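Prenylcyclase (Actinoplanes teichomyceticus, PDB 6IJ1) probably acts on prenyl substrates as a prenyltransferase or prenyl cyclase, its exact reaction remaining unestablished. Local coordinates at residues 195-207 and 245-258. Sequence-based numbering, arbitrary orientation.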
loop_
_atom_site.group_PDB
_atom_site.type_symbol
_atom_site.label_atom_id
_atom_site.label_comp_id
_atom_site.label_asym_id
_atom_site.label_seq_id
_atom_site.Cartn_x
_atom_site.Cartn_y
_atom_site.Cartn_z
ATOM N N TRP A 195 -5.797 -7.213 0.762
ATOM C CA TRP A 195 -4.518 -7.783 1.194
ATOM C C TRP A 195 -4.767 -8.906 2.172
ATOM O O TRP A 195 -5.645 -8.829 3.028
ATOM C CB TRP A 195 -3.613 -6.714 1.860
ATOM C CG TRP A 195 -3.346 -5.615 0.884
ATOM C CD1 TRP A 195 -4.061 -4.434 0.745
ATOM C CD2 TRP A 195 -2.273 -5.545 -0.087
ATOM N NE1 TRP A 195 -3.512 -3.670 -0.280
ATOM C CE2 TRP A 195 -2.406 -4.322 -0.793
ATOM C CE3 TRP A 195 -1.224 -6.415 -0.452
ATOM C CZ2 TRP A 195 -1.553 -3.968 -1.841
ATOM C CZ3 TRP A 195 -0.368 -6.044 -1.477
ATOM C CH2 TRP A 195 -0.517 -4.838 -2.166
ATOM N N ILE A 196 -3.956 -9.971 2.033
ATOM C CA ILE A 196 -3.997 -11.107 2.950
ATOM C C ILE A 196 -3.531 -10.715 4.357
ATOM O O ILE A 196 -4.034 -11.243 5.343
ATOM C CB ILE A 196 -3.089 -12.210 2.359
ATOM C CG1 ILE A 196 -3.780 -12.795 1.127
ATOM C CG2 ILE A 196 -2.763 -13.247 3.411
ATOM C CD1 ILE A 196 -5.031 -13.595 1.463
ATOM N N ASP A 197 -2.572 -9.814 4.452
ATOM C CA ASP A 197 -1.905 -9.491 5.705
ATOM C C ASP A 197 -2.539 -8.244 6.315
ATOM O O ASP A 197 -2.388 -7.169 5.742
ATOM C CB ASP A 197 -0.414 -9.245 5.467
ATOM C CG ASP A 197 0.280 -10.457 4.855
ATOM O OD1 ASP A 197 0.164 -11.580 5.410
ATOM O OD2 ASP A 197 0.964 -10.292 3.819
ATOM N N PRO A 198 -3.189 -8.334 7.474
ATOM C CA PRO A 198 -3.716 -7.122 8.122
ATOM C C PRO A 198 -2.615 -6.201 8.584
ATOM O O PRO A 198 -2.915 -5.029 8.902
ATOM C CB PRO A 198 -4.514 -7.679 9.302
ATOM C CG PRO A 198 -3.844 -8.993 9.627
ATOM C CD PRO A 198 -3.492 -9.550 8.227
ATOM N N GLU A 199 -1.357 -6.670 8.615
ATOM C CA GLU A 199 -0.271 -5.728 8.847
ATOM C C GLU A 199 -0.265 -4.581 7.840
ATOM O O GLU A 199 0.234 -3.502 8.159
ATOM C CB GLU A 199 1.078 -6.461 8.781
ATOM C CG GLU A 199 1.319 -7.499 9.942
ATOM C CD GLU A 199 0.619 -8.831 9.744
ATOM O OE1 GLU A 199 -0.131 -9.053 8.774
ATOM O OE2 GLU A 199 0.791 -9.683 10.662
ATOM N N LEU A 200 -0.727 -4.799 6.601
ATOM C CA LEU A 200 -0.695 -3.729 5.620
ATOM C C LEU A 200 -1.658 -2.621 5.994
ATOM O O LEU A 200 -1.220 -1.461 6.093
ATOM C CB LEU A 200 -0.989 -4.336 4.238
ATOM C CG LEU A 200 -1.090 -3.409 3.026
ATOM C CD1 LEU A 200 -2.421 -2.477 2.974
ATOM C CD2 LEU A 200 0.163 -2.575 2.861
ATOM N N SER A 201 -2.940 -2.948 6.235
ATOM C CA SER A 201 -3.890 -1.890 6.601
ATOM C C SER A 201 -3.478 -1.239 7.907
ATOM O O SER A 201 -3.588 -0.024 8.074
ATOM C CB SER A 201 -5.295 -2.486 6.697
ATOM O OG SER A 201 -5.214 -3.818 7.304
ATOM N N THR A 202 -2.938 -2.042 8.837
ATOM C CA THR A 202 -2.582 -1.492 10.154
ATOM C C THR A 202 -1.432 -0.510 10.059
ATOM O O THR A 202 -1.464 0.596 10.683
ATOM C CB THR A 202 -2.271 -2.653 11.130
ATOM O OG1 THR A 202 -3.435 -3.468 11.192
ATOM C CG2 THR A 202 -1.917 -2.136 12.544
ATOM N N ALA A 203 -0.365 -0.879 9.332
ATOM C CA ALA A 203 0.781 0.017 9.205
ATOM C C ALA A 203 0.414 1.302 8.481
ATOM O O ALA A 203 0.817 2.383 8.904
ATOM C CB ALA A 203 1.938 -0.688 8.453
ATOM N N LEU A 204 -0.357 1.199 7.392
ATOM C CA LEU A 204 -0.720 2.436 6.687
ATOM C C LEU A 204 -1.614 3.298 7.553
ATOM O O LEU A 204 -1.438 4.518 7.564
ATOM C CB LEU A 204 -1.413 2.093 5.362
ATOM C CG LEU A 204 -0.559 1.256 4.387
ATOM C CD1 LEU A 204 -1.321 1.251 3.029
ATOM C CD2 LEU A 204 0.861 1.731 4.226
ATOM N N ALA A 205 -2.542 2.667 8.290
ATOM C CA ALA A 205 -3.447 3.432 9.149
ATOM C C ALA A 205 -2.664 4.220 10.193
ATOM O O ALA A 205 -2.861 5.436 10.369
ATOM C CB ALA A 205 -4.427 2.509 9.834
ATOM N N VAL A 206 -1.715 3.567 10.868
ATOM C CA VAL A 206 -1.060 4.318 11.945
ATOM C C VAL A 206 -0.132 5.380 11.409
ATOM O O VAL A 206 0.049 6.426 12.034
ATOM C CB VAL A 206 -0.333 3.382 12.930
ATOM C CG1 VAL A 206 -1.337 2.533 13.627
ATOM C CG2 VAL A 206 0.805 2.558 12.295
ATOM N N GLU A 207 0.534 5.151 10.272
ATOM C CA GLU A 207 1.349 6.197 9.687
ATOM C C GLU A 207 0.476 7.365 9.212
ATOM O O GLU A 207 0.835 8.539 9.409
ATOM C CB GLU A 207 2.174 5.617 8.523
ATOM C CG GLU A 207 3.263 4.649 9.081
ATOM C CD GLU A 207 4.156 4.091 8.029
ATOM O OE1 GLU A 207 3.883 4.320 6.827
ATOM O OE2 GLU A 207 5.119 3.398 8.380
ATOM N N SER A 245 7.374 -13.611 6.453
ATOM C CA SER A 245 7.004 -12.786 5.282
ATOM C C SER A 245 7.776 -11.470 5.349
ATOM O O SER A 245 7.603 -10.756 6.308
ATOM C CB SER A 245 5.522 -12.518 5.290
ATOM O OG SER A 245 5.194 -11.460 4.407
ATOM N N PRO A 246 8.682 -11.165 4.406
ATOM C CA PRO A 246 9.360 -9.880 4.433
ATOM C C PRO A 246 8.317 -8.755 4.422
ATOM O O PRO A 246 8.477 -7.814 5.137
ATOM C CB PRO A 246 10.183 -9.898 3.138
ATOM C CG PRO A 246 10.436 -11.362 2.893
ATOM C CD PRO A 246 9.165 -12.050 3.347
ATOM N N PHE A 247 7.259 -8.903 3.625
ATOM C CA PHE A 247 6.231 -7.844 3.574
ATOM C C PHE A 247 5.576 -7.646 4.938
ATOM O O PHE A 247 5.506 -6.506 5.453
ATOM C CB PHE A 247 5.220 -8.312 2.511
ATOM C CG PHE A 247 4.140 -7.338 2.161
ATOM C CD1 PHE A 247 4.451 -6.169 1.454
ATOM C CD2 PHE A 247 2.838 -7.615 2.484
ATOM C CE1 PHE A 247 3.400 -5.312 1.038
ATOM C CE2 PHE A 247 1.755 -6.750 2.069
ATOM C CZ PHE A 247 2.074 -5.612 1.356
ATOM N N ALA A 248 5.064 -8.733 5.530
ATOM C CA ALA A 248 4.344 -8.572 6.796
ATOM C C ALA A 248 5.283 -8.154 7.910
ATOM O O ALA A 248 4.854 -7.440 8.846
ATOM C CB ALA A 248 3.627 -9.868 7.162
ATOM N N THR A 249 6.544 -8.626 7.872
ATOM C CA THR A 249 7.510 -8.254 8.908
ATOM C C THR A 249 7.800 -6.750 8.839
ATOM O O THR A 249 7.848 -6.061 9.870
ATOM C CB THR A 249 8.800 -9.081 8.702
ATOM O OG1 THR A 249 8.449 -10.436 8.843
ATOM C CG2 THR A 249 9.838 -8.771 9.797
ATOM N N ALA A 250 8.027 -6.230 7.633
ATOM C CA ALA A 250 8.282 -4.806 7.457
ATOM C C ALA A 250 7.095 -3.962 7.910
ATOM O O ALA A 250 7.276 -2.934 8.596
ATOM C CB ALA A 250 8.574 -4.530 5.975
ATOM N N LEU A 251 5.892 -4.405 7.575
ATOM C CA LEU A 251 4.707 -3.653 7.960
ATOM C C LEU A 251 4.486 -3.723 9.459
ATOM O O LEU A 251 4.109 -2.702 10.060
ATOM C CB LEU A 251 3.492 -4.180 7.180
ATOM C CG LEU A 251 3.608 -3.890 5.704
ATOM C CD1 LEU A 251 2.707 -4.854 4.908
ATOM C CD2 LEU A 251 3.273 -2.407 5.381
ATOM N N ALA A 252 4.722 -4.876 10.092
ATOM C CA ALA A 252 4.570 -4.921 11.549
ATOM C C ALA A 252 5.581 -4.004 12.213
ATOM O O ALA A 252 5.223 -3.298 13.173
ATOM C CB ALA A 252 4.748 -6.372 12.052
ATOM N N LEU A 253 6.850 -4.005 11.752
ATOM C CA LEU A 253 7.851 -3.074 12.285
ATOM C C LEU A 253 7.318 -1.643 12.248
ATOM O O LEU A 253 7.398 -0.895 13.245
ATOM C CB LEU A 253 9.141 -3.238 11.454
ATOM C CG LEU A 253 10.392 -2.502 11.901
ATOM C CD1 LEU A 253 11.596 -3.086 11.141
ATOM C CD2 LEU A 253 10.309 -0.973 11.611
ATOM N N ARG A 254 6.766 -1.255 11.097
ATOM C CA ARG A 254 6.308 0.127 10.915
ATOM C C ARG A 254 5.140 0.451 11.824
ATOM O O ARG A 254 5.108 1.582 12.356
ATOM C CB ARG A 254 5.910 0.289 9.455
ATOM C CG ARG A 254 7.113 0.441 8.569
ATOM C CD ARG A 254 6.815 0.227 7.076
ATOM N NE ARG A 254 5.876 1.267 6.624
ATOM C CZ ARG A 254 5.398 1.301 5.392
ATOM N NH1 ARG A 254 5.772 0.362 4.507
ATOM N NH2 ARG A 254 4.538 2.260 5.075
ATOM N N ALA A 255 4.268 -0.519 12.121
ATOM C CA ALA A 255 3.157 -0.278 13.045
ATOM C C ALA A 255 3.681 -0.128 14.481
ATOM O O ALA A 255 3.199 0.739 15.253
ATOM C CB ALA A 255 2.119 -1.392 12.916
ATOM N N VAL A 256 4.679 -0.929 14.855
ATOM C CA VAL A 256 5.230 -0.790 16.209
ATOM C C VAL A 256 5.799 0.598 16.387
ATOM O O VAL A 256 5.695 1.194 17.478
ATOM C CB VAL A 256 6.305 -1.862 16.428
ATOM C CG1 VAL A 256 6.967 -1.611 17.824
ATOM C CG2 VAL A 256 5.698 -3.206 16.474
ATOM N N ALA A 257 6.463 1.118 15.357
ATOM C CA ALA A 257 7.154 2.394 15.426
ATOM C C ALA A 257 6.190 3.561 15.633
ATOM O O ALA A 257 6.677 4.666 15.956
ATOM C CB ALA A 257 8.004 2.596 14.171
ATOM N N GLN A 258 4.870 3.336 15.570
ATOM C CA GLN A 258 3.928 4.417 15.889
ATOM C C GLN A 258 3.376 4.357 17.295
ATOM O O GLN A 258 2.460 5.129 17.631
ATOM C CB GLN A 258 2.797 4.476 14.849
ATOM C CG GLN A 258 3.295 4.893 13.434
ATOM C CD GLN A 258 4.077 6.203 13.275
ATOM O OE1 GLN A 258 3.808 7.155 13.949
ATOM N NE2 GLN A 258 5.046 6.220 12.362
HETATM O O HOH W 1 2.964 -11.792 3.026
HETATM O O HOH W 2 6.057 3.685 10.947
#
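Arg254 and Glu207 form a two-pronged, side-on salt bridge: NE gives its hydrogen to Glu207 OE2 and NH2 to Glu207 OE1 at 2.8 Å, both nearly straight. Both oxygens are met on the syn side but from out of the carboxylate plane, while they lie in the guanidinium plane; the two planes are 26° apart. A water accepts from Gln258 NE2 and donates to Glu207 OE2 and Arg254 O. A methionine in place of Arg254 would probably leave the Glu207 carboxylate without its charged mate and freer to turn. At the other end a second water links Asp197 OD2 to Ser245 OG, which N-caps helix 246-256 by accepting from Ala248 N. Helices 198-207 and 246-256 run roughly parallel, their axes 8.2 Å apart and crossing at 32°, in a helix-rich fold; helix 216-229, between them in sequence, packs against both. Small residues permit this approach: Ala203 CB lies 3.4 Å from Leu251 O, and Ala255 CB meets Thr202 CG2. Leu251 straddles Leu200 and Ala203, its CD1 centred over one Phe247 face. With CG anti to the backbone N (chi1 -174°), Phe247 extends to Trp195, CZ to CZ3 3.8 Å, the rings oblique; Asp197 OD2 lies at the Phe247 ring edge. Val206 CG2 packs 3.6 Å from Gln258 CG.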